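Local coordinates for periplasmic binding protein (Mycobacterium smegmatis, PDB 4MDY), which probably binds an iron-containing solute, such as a ferric siderophore, for uptake by an ABC transporter, at residues T139-A144 against A149-L154. Residues are numbered along the deposited sequence; the frame is centred on the assembly and turned at random.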
loop_
_atom_site.group_PDB
_atom_site.type_symbol
_atom_site.label_atom_id
_atom_site.label_comp_id
_atom_site.label_asym_id
_atom_site.label_seq_id
_atom_site.Cartn_x
_atom_site.Cartn_y
_atom_site.Cartn_z
ATOM N N THR A 139 4.804 -9.306 -8.070
ATOM C CA THR A 139 5.389 -10.227 -9.034
ATOM C C THR A 139 6.592 -11.011 -8.488
ATOM O O THR A 139 6.643 -12.228 -8.632
ATOM C CB THR A 139 5.768 -9.507 -10.341
ATOM O OG1 THR A 139 4.584 -8.917 -10.897
ATOM C CG2 THR A 139 6.342 -10.489 -11.350
ATOM N N ILE A 140 7.551 -10.331 -7.870
ATOM C CA ILE A 140 8.726 -11.037 -7.363
ATOM C C ILE A 140 8.349 -11.988 -6.218
ATOM O O ILE A 140 8.894 -13.073 -6.134
ATOM C CB ILE A 140 9.870 -10.087 -6.958
ATOM C CG1 ILE A 140 11.183 -10.860 -6.833
ATOM C CG2 ILE A 140 9.555 -9.351 -5.662
ATOM C CD1 ILE A 140 12.395 -9.974 -6.638
ATOM N N ILE A 141 7.404 -11.590 -5.366
ATOM C CA ILE A 141 6.966 -12.452 -4.249
ATOM C C ILE A 141 6.255 -13.709 -4.762
ATOM O O ILE A 141 6.506 -14.816 -4.277
ATOM C CB ILE A 141 6.069 -11.686 -3.253
ATOM C CG1 ILE A 141 6.890 -10.610 -2.546
ATOM C CG2 ILE A 141 5.451 -12.639 -2.228
ATOM C CD1 ILE A 141 6.061 -9.621 -1.748
ATOM N N GLY A 142 5.371 -13.524 -5.743
ATOM C CA GLY A 142 4.713 -14.629 -6.426
ATOM C C GLY A 142 5.702 -15.616 -7.014
ATOM O O GLY A 142 5.520 -16.829 -6.893
ATOM N N GLN A 143 6.759 -15.096 -7.636
ATOM C CA GLN A 143 7.828 -15.940 -8.179
ATOM C C GLN A 143 8.524 -16.744 -7.084
ATOM O O GLN A 143 8.666 -17.963 -7.187
ATOM C CB GLN A 143 8.844 -15.091 -8.942
ATOM C CG GLN A 143 8.318 -14.625 -10.284
ATOM C CD GLN A 143 9.189 -13.574 -10.946
ATOM O OE1 GLN A 143 10.391 -13.495 -10.708
ATOM N NE2 GLN A 143 8.582 -12.765 -11.788
ATOM N N ALA A 144 8.912 -16.046 -6.022
ATOM C CA ALA A 144 9.670 -16.636 -4.921
ATOM C C ALA A 144 8.919 -17.730 -4.157
ATOM O O ALA A 144 9.553 -18.607 -3.550
ATOM C CB ALA A 144 10.091 -15.542 -3.958
ATOM N N ALA A 149 1.639 -17.799 -11.351
ATOM C CA ALA A 149 0.419 -17.832 -12.176
ATOM C C ALA A 149 -0.772 -17.178 -11.456
ATOM O O ALA A 149 -1.484 -16.354 -12.019
ATOM C CB ALA A 149 0.083 -19.261 -12.579
ATOM N N GLU A 150 -0.976 -17.538 -10.194
ATOM C CA GLU A 150 -2.049 -16.934 -9.418
ATOM C C GLU A 150 -1.804 -15.447 -9.203
ATOM O O GLU A 150 -2.737 -14.643 -9.267
ATOM C CB GLU A 150 -2.221 -17.642 -8.066
ATOM C CG GLU A 150 -3.432 -17.162 -7.259
ATOM C CD GLU A 150 -4.754 -17.534 -7.911
ATOM O OE1 GLU A 150 -5.326 -18.569 -7.526
ATOM O OE2 GLU A 150 -5.204 -16.814 -8.833
HETATM N N MSE A 151 -0.561 -15.074 -8.923
HETATM C CA MSE A 151 -0.244 -13.671 -8.633
HETATM C C MSE A 151 -0.526 -12.835 -9.853
HETATM O O MSE A 151 -1.064 -11.730 -9.755
HETATM C CB MSE A 151 1.208 -13.503 -8.190
HETATM C CG MSE A 151 1.493 -12.103 -7.652
HETATM SE SE MSE A 151 0.572 -11.789 -5.930
HETATM C CE MSE A 151 1.882 -12.817 -4.873
ATOM N N THR A 152 -0.175 -13.359 -11.016
ATOM C CA THR A 152 -0.483 -12.658 -12.262
ATOM C C THR A 152 -1.986 -12.445 -12.385
ATOM O O THR A 152 -2.437 -11.345 -12.701
ATOM C CB THR A 152 0.034 -13.453 -13.457
ATOM O OG1 THR A 152 1.457 -13.544 -13.349
ATOM C CG2 THR A 152 -0.329 -12.774 -14.777
ATOM N N GLU A 153 -2.747 -13.505 -12.146
ATOM C CA GLU A 153 -4.207 -13.420 -12.110
ATOM C C GLU A 153 -4.717 -12.357 -11.129
ATOM O O GLU A 153 -5.618 -11.593 -11.466
ATOM C CB GLU A 153 -4.810 -14.782 -11.747
ATOM C CG GLU A 153 -6.324 -14.776 -11.634
ATOM C CD GLU A 153 -6.999 -14.396 -12.937
ATOM O OE1 GLU A 153 -6.411 -14.641 -14.024
ATOM O OE2 GLU A 153 -8.116 -13.847 -12.868
ATOM N N LEU A 154 -4.136 -12.312 -9.928
ATOM C CA LEU A 154 -4.538 -11.340 -8.903
ATOM C C LEU A 154 -4.285 -9.896 -9.357
ATOM O O LEU A 154 -5.123 -9.019 -9.152
ATOM C CB LEU A 154 -3.806 -11.608 -7.582
ATOM C CG LEU A 154 -4.343 -12.759 -6.730
ATOM C CD1 LEU A 154 -3.226 -13.362 -5.891
ATOM C CD2 LEU A 154 -5.498 -12.294 -5.844
HETATM O O HOH W 1 2.737 -11.839 -11.139
#
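Gly-142 and Met-151 bring the backbones of helix 134-144 and the start of helix 148-168 to within 5.5 Å, CA to CA, as the two short segments run nearly antiparallel, 155° between their directions and 8.7 Å between their axes. They form a helical hairpin joined by a short loop. Helix 148-168 is consistent with the long helix that joins the two lobes in the iron and vitamin B12 binding proteins; the hairpin lies at its N-terminal end. One side chain carries most of the contact. Met-151, a selenomethionine, directs its CB toward Gly-142, and CB stands 4.1 Å from the CA of Gly-142; because that CA is bare, CB can come this near and the two backbones can keep their close CA spacing. Its CG is anti to the backbone N (chi1 -170°), but bends at chi2 and chi3 fold the chain back along the glycine, so that CE rests 3.7 Å from Gly-142 N. CE also meets the CG2 methyl of Ile-141 loosely, at 4.4 Å, while the CD1 end of that isoleucine leads away. Ile-141 packs further against helix 40-46, and Met-151 reaches Val-47 just beyond it, so the seam is buried on this side. No direct hydrogen bond joins the segments. At the more exposed margin Thr-139 and Thr-152 approach through water 1, their hydroxyls already tied within their own helices to the carbonyls of Lys-135 and Asn-148. The water donates to both threonines, at 3.1 Å to Thr-152 OG1 and, in a weak bond, at 3.5 Å to Thr-139 OG1.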